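Local coordinates for protein 3-dehydroshikimate dehydratase (PDB 5HMQ) that converts 3-dehydroshikimate to protocatechuate, a common intermediate of quinate and shikimate degradation, using a divalent metal ion, at residues Gly326-Arg329 and Ser330-Val333; Asn346-Pro349 and Tyr350-Gly353. All blocks are in the same frame, centred on the assembly; numbering follows the deposited sequence.

Contact 1 (Gly326-Arg329 and Ser330-Val333)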
ATOM      1  N   GLY C 326      -1.046  32.504  25.748  1.00 65.65           N
ATOM      2  CA  GLY C 326      -1.353  33.664  24.934  1.00 65.46           C
ATOM      3  C   GLY C 326      -1.849  33.331  23.541  1.00 63.07           C
ATOM      4  O   GLY C 326      -1.745  32.188  23.087  1.00 60.15           O
ATOM      5  N   LYS C 327      -2.395  34.331  22.859  1.00 64.94           N
ATOM      6  CA  LYS C 327      -2.950  34.177  21.524  1.00 63.56           C
ATOM      7  C   LYS C 327      -2.045  34.865  20.510  1.00 62.41           C
ATOM      8  O   LYS C 327      -1.344  35.829  20.833  1.00 62.06           O
ATOM      9  CB  LYS C 327      -4.366  34.767  21.450  1.00 63.84           C
ATOM     10  CG  LYS C 327      -5.052  34.624  20.094  1.00 63.33           C
ATOM     11  CD  LYS C 327      -6.548  34.871  20.190  1.00 64.50           C
ATOM     12  CE  LYS C 327      -7.183  34.916  18.809  1.00 66.61           C
ATOM     13  NZ  LYS C 327      -8.576  35.441  18.846  1.00 69.26           N
ATOM     14  N   HIS C 328      -2.039  34.336  19.287  1.00 64.40           N
ATOM     15  CA  HIS C 328      -1.337  34.984  18.189  1.00 63.97           C
ATOM     16  C   HIS C 328      -1.870  36.399  17.993  1.00 63.33           C
ATOM     17  O   HIS C 328      -3.046  36.682  18.236  1.00 65.14           O
ATOM     18  CB  HIS C 328      -1.507  34.165  16.909  1.00 66.91           C
ATOM     19  CG  HIS C 328      -0.515  34.489  15.837  1.00 68.27           C
ATOM     20  ND1 HIS C 328      -0.734  35.469  14.891  1.00 69.02           N
ATOM     21  CD2 HIS C 328       0.696  33.954  15.550  1.00 66.95           C
ATOM     22  CE1 HIS C 328       0.300  35.527  14.072  1.00 69.49           C
ATOM     23  NE2 HIS C 328       1.183  34.620  14.451  1.00 67.78           N
ATOM     24  N   ARG C 329      -0.991  37.297  17.549  1.00 67.38           N
ATOM     25  CA  ARG C 329      -1.379  38.701  17.449  1.00 68.80           C
ATOM     26  C   ARG C 329      -2.361  38.954  16.307  1.00 68.31           C
ATOM     27  O   ARG C 329      -3.152  39.901  16.380  1.00 70.01           O
ATOM     28  CB  ARG C 329      -0.145  39.591  17.310  1.00 67.74           C
ATOM     29  CG  ARG C 329       0.877  39.377  18.414  1.00 69.72           C
ATOM     30  CD  ARG C 329       2.066  40.305  18.259  1.00 72.35           C
ATOM     31  NE  ARG C 329       3.277  39.742  18.848  1.00 75.81           N
ATOM     32  CZ  ARG C 329       4.127  40.429  19.603  1.00 77.51           C
ATOM     33  NH1 ARG C 329       3.889  41.701  19.881  1.00 79.09           N
ATOM     34  NH2 ARG C 329       5.207  39.840  20.090  1.00 76.76           N
ATOM     35  N   SER C 330      -2.325  38.145  15.247  1.00 64.68           N
ATOM     36  CA  SER C 330      -3.180  38.414  14.096  1.00 65.74           C
ATOM     37  C   SER C 330      -3.974  37.190  13.653  1.00 66.66           C
ATOM     38  O   SER C 330      -5.034  37.328  13.035  1.00 70.17           O
ATOM     39  CB  SER C 330      -2.340  38.937  12.927  1.00 63.58           C
ATOM     40  OG  SER C 330      -1.215  38.108  12.697  1.00 61.72           O
ATOM     41  N   LYS C 331      -3.482  35.996  13.962  1.00 63.51           N
ATOM     42  CA  LYS C 331      -4.110  34.760  13.520  1.00 63.06           C
ATOM     43  C   LYS C 331      -4.850  34.075  14.666  1.00 64.19           C
ATOM     44  O   LYS C 331      -4.657  34.389  15.843  1.00 63.67           O
ATOM     45  CB  LYS C 331      -3.067  33.809  12.927  1.00 63.75           C
ATOM     46  CG  LYS C 331      -2.264  34.412  11.789  1.00 63.30           C
ATOM     47  CD  LYS C 331      -1.120  33.504  11.381  1.00 60.27           C
ATOM     48  CE  LYS C 331      -0.416  34.033  10.144  1.00 60.55           C
ATOM     49  NZ  LYS C 331       0.741  33.177   9.765  1.00 64.64           N
ATOM     50  N   GLU C 332      -5.712  33.125  14.297  1.00 59.56           N
ATOM     51  CA  GLU C 332      -6.459  32.322  15.266  1.00 59.42           C
ATOM     52  C   GLU C 332      -5.582  31.155  15.724  1.00 57.96           C
ATOM     53  O   GLU C 332      -5.818  29.983  15.420  1.00 57.61           O
ATOM     54  CB  GLU C 332      -7.775  31.851  14.668  1.00 59.10           C
ATOM     55  CG  GLU C 332      -8.771  32.978  14.455  1.00 59.66           C
ATOM     56  CD  GLU C 332      -9.130  33.676  15.754  1.00 61.43           C
ATOM     57  OE1 GLU C 332      -9.672  33.008  16.660  1.00 61.86           O
ATOM     58  OE2 GLU C 332      -8.856  34.891  15.873  1.00 62.51           O
ATOM     59  N   VAL C 333      -4.557  31.503  16.497  1.00 56.96           N
ATOM     60  CA  VAL C 333      -3.527  30.570  16.937  1.00 58.77           C
ATOM     61  C   VAL C 333      -3.348  30.723  18.439  1.00 57.80           C
ATOM     62  O   VAL C 333      -3.069  31.824  18.922  1.00 58.50           O
ATOM     63  CB  VAL C 333      -2.194  30.812  16.209  1.00 59.55           C
ATOM     64  CG1 VAL C 333      -1.076  30.037  16.872  1.00 58.08           C
ATOM     65  CG2 VAL C 333      -2.308  30.412  14.743  1.00 58.02           C
TER
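His328 turns its imidazole back over the hairpin loop and uses ND1 to collect two backbone N-H groups at once. The N of Ser330 reaches ND1 at 3.1 Å with an N-H...acceptor angle of 166°, and the N of Lys331 reaches the same ND1 at 2.9 Å. The two donors lie on opposite sides of the ring plane, each tilted some way out of it, and so share the one acceptor. CG lies anti to the backbone N (chi1 -162°), which swings the ring toward the residues that follow it. With ND1 acting as acceptor, the proton of a neutral ring would be expected on NE2.

Apolar contact supports the same ring. The extended side chain of Lys331 runs alongside His328, and its CD sits over one imidazole face, 4.0 Å from the centroid, in a CH-pi contact. Val333 CB packs against His328 CB at 3.5 Å.

A salt bridge joins the outer side chains. Lys327, extended throughout, brings NZ to the syn side of Glu332 OE2 at 3.0 Å, while the approach to OE1 is weak; Glu332 bends at chi2 (-60°) to meet it.

On the backbone, His328 N donates to Val333 O at 2.7 Å, a nearly straight bond that closes the loop, and Glu332 forms the centre of an inverse gamma turn. The loop is a beta-hairpin connection between antiparallel strands 323-328 and 333-338 of the first VOC module. Strand 428-430 flanks it, with Phe428 meeting His328 edge-to-face, while Val333 packs on strand 341-346.

Contact 2 (Asn346-Pro349 and Tyr350-Gly353)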
ATOM      1  N   ASN C 346      -3.478  25.610  16.067  1.00 50.01           N
ATOM      2  CA  ASN C 346      -3.591  26.405  14.847  1.00 47.41           C
ATOM      3  C   ASN C 346      -5.002  26.231  14.292  1.00 46.94           C
ATOM      4  O   ASN C 346      -5.335  25.189  13.721  1.00 44.61           O
ATOM      5  CB  ASN C 346      -2.523  25.979  13.844  1.00 48.05           C
ATOM      6  CG  ASN C 346      -2.520  26.825  12.582  1.00 47.03           C
ATOM      7  OD1 ASN C 346      -3.322  27.745  12.429  1.00 51.45           O
ATOM      8  ND2 ASN C 346      -1.596  26.524  11.677  1.00 45.57           N
ATOM      9  N   ALA C 347      -5.836  27.255  14.474  1.00 50.34           N
ATOM     10  CA  ALA C 347      -7.192  27.269  13.941  1.00 52.40           C
ATOM     11  C   ALA C 347      -7.377  28.307  12.843  1.00 52.75           C
ATOM     12  O   ALA C 347      -8.517  28.603  12.468  1.00 52.51           O
ATOM     13  CB  ALA C 347      -8.202  27.510  15.067  1.00 53.51           C
ATOM     14  N   GLU C 348      -6.292  28.867  12.326  1.00 55.52           N
ATOM     15  CA  GLU C 348      -6.376  29.870  11.270  1.00 58.06           C
ATOM     16  C   GLU C 348      -6.855  29.229   9.973  1.00 57.14           C
ATOM     17  O   GLU C 348      -6.214  28.291   9.484  1.00 58.00           O
ATOM     18  CB  GLU C 348      -5.019  30.538  11.066  1.00 58.01           C
ATOM     19  CG  GLU C 348      -4.983  31.589   9.962  1.00 57.53           C
ATOM     20  CD  GLU C 348      -5.650  32.899  10.354  1.00 59.52           C
ATOM     21  OE1 GLU C 348      -6.271  32.969  11.438  1.00 59.25           O
ATOM     22  OE2 GLU C 348      -5.547  33.870   9.575  1.00 60.77           O
ATOM     23  N   PRO C 349      -7.954  29.691   9.389  1.00 55.44           N
ATOM     24  CA  PRO C 349      -8.447  29.091   8.146  1.00 55.48           C
ATOM     25  C   PRO C 349      -7.660  29.571   6.931  1.00 53.15           C
ATOM     26  O   PRO C 349      -6.897  30.536   6.984  1.00 50.87           O
ATOM     27  CB  PRO C 349      -9.903  29.565   8.088  1.00 55.94           C
ATOM     28  CG  PRO C 349      -9.880  30.882   8.786  1.00 54.97           C
ATOM     29  CD  PRO C 349      -8.839  30.765   9.874  1.00 54.73           C
ATOM     30  N   TYR C 350      -7.872  28.860   5.821  1.00 51.79           N
ATOM     31  CA  TYR C 350      -7.304  29.193   4.514  1.00 54.55           C
ATOM     32  C   TYR C 350      -5.780  29.251   4.595  1.00 55.67           C
ATOM     33  O   TYR C 350      -5.151  30.277   4.328  1.00 57.07           O
ATOM     34  CB  TYR C 350      -7.867  30.516   3.991  1.00 54.62           C
ATOM     35  CG  TYR C 350      -9.298  30.770   4.377  1.00 53.59           C
ATOM     36  CD1 TYR C 350      -9.649  31.936   5.040  1.00 54.91           C
ATOM     37  CD2 TYR C 350     -10.287  29.820   4.153  1.00 50.99           C
ATOM     38  CE1 TYR C 350     -10.943  32.176   5.424  1.00 53.70           C
ATOM     39  CE2 TYR C 350     -11.590  30.050   4.537  1.00 52.13           C
ATOM     40  CZ  TYR C 350     -11.911  31.231   5.172  1.00 53.91           C
ATOM     41  OH  TYR C 350     -13.206  31.470   5.559  1.00 58.29           O
ATOM     42  N   SER C 351      -5.193  28.121   4.964  1.00 52.85           N
ATOM     43  CA  SER C 351      -3.775  28.079   5.283  1.00 52.78           C
ATOM     44  C   SER C 351      -3.299  26.637   5.205  1.00 51.24           C
ATOM     45  O   SER C 351      -4.073  25.717   4.927  1.00 50.82           O
ATOM     46  CB  SER C 351      -3.511  28.679   6.667  1.00 52.99           C
ATOM     47  OG  SER C 351      -4.173  27.934   7.674  1.00 52.48           O
ATOM     48  N   PHE C 352      -2.001  26.454   5.448  1.00 49.74           N
ATOM     49  CA  PHE C 352      -1.435  25.113   5.526  1.00 45.92           C
ATOM     50  C   PHE C 352      -2.147  24.282   6.585  1.00 45.13           C
ATOM     51  O   PHE C 352      -2.563  23.148   6.325  1.00 47.32           O
ATOM     52  CB  PHE C 352       0.066  25.214   5.805  1.00 46.50           C
ATOM     53  CG  PHE C 352       0.627  24.059   6.577  1.00 47.01           C
ATOM     54  CD1 PHE C 352       0.882  22.848   5.956  1.00 49.26           C
ATOM     55  CD2 PHE C 352       0.926  24.193   7.923  1.00 48.99           C
ATOM     56  CE1 PHE C 352       1.406  21.787   6.670  1.00 49.35           C
ATOM     57  CE2 PHE C 352       1.450  23.136   8.642  1.00 46.22           C
ATOM     58  CZ  PHE C 352       1.691  21.934   8.014  1.00 47.20           C
ATOM     59  N   GLY C 353      -2.318  24.845   7.783  1.00 45.49           N
ATOM     60  CA  GLY C 353      -2.997  24.119   8.845  1.00 45.98           C
ATOM     61  C   GLY C 353      -4.432  23.762   8.503  1.00 45.92           C
ATOM     62  O   GLY C 353      -4.886  22.648   8.775  1.00 46.42           O
TER
HETATM   63  O   HOH W   1      -1.219  27.147   8.766  1.00 49.12           O
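The Pro349 ring lies over one face of its neighbour Tyr350. CB is placed above the centre of the phenol ring, 3.7 Å from the centroid and almost on the ring normal, making a CH-pi contact, and CG extends the overlap to CE1 at 3.8 Å. Tyr350 chi1 is -34°, short of a staggered value; CG stays beside the backbone N, and the aromatic ring is thereby folded back against the proline. Beyond the segments, Tyr350 also takes part in a cation-pi contact with Arg82 of the second subunit, which brings the tyrosine into the dimer interface.

Ser351 points back at the preceding turn, its OG donating to Glu348 O at 2.8 Å. The hydroxyl approaches from above the carbonyl plane, at a C=O...donor angle of 138°. A chi1 of 62° holds OG between the backbone N and the carbonyl carbon, where it also receives a weak bond from His354 N. Ser351 is therefore the N-cap of helix 352-360, and its side chain ties the helix start to the loop leaving strand 341-346 in the first VOC module.

Asn346, at the end of strand 341-346, points toward the start of the helix. Its flat amide works at both ends: OD1 accepts from Glu348 N at 3.2 Å, forming an Asx turn, while ND2 donates to a water at 3.0 Å and to Glu302. That water also accepts from Gly353 N at 2.7 Å, bridging the strand end to the first turn of the helix. ND2 itself lies 4.0 Å from Gly353 CA. The carboxylate of Glu348 serves the neighbouring hairpin loop instead, OE1 accepting from Glu332 N.

How the contacts relate
Along the chain, contact 1 comes first and closes the short loop between strands 323-328 and 333-338. The chain then runs out along strand 333-338, turns, and returns along strand 341-346, after which contact 2 closes the connection into helix 352-360. The two stand in series, neither enclosing nor crossing the other, with centres about 12 Å apart. They nevertheless touch: besides the bond to the Glu348 carboxylate, Glu332 O probably accepts from Ala347 N at 2.9 Å. Val333 CG2 packs beside Asn346 OD1 at 3.7 Å. Together these links fasten the hairpin end to the strand-to-helix connection, within one VOC module.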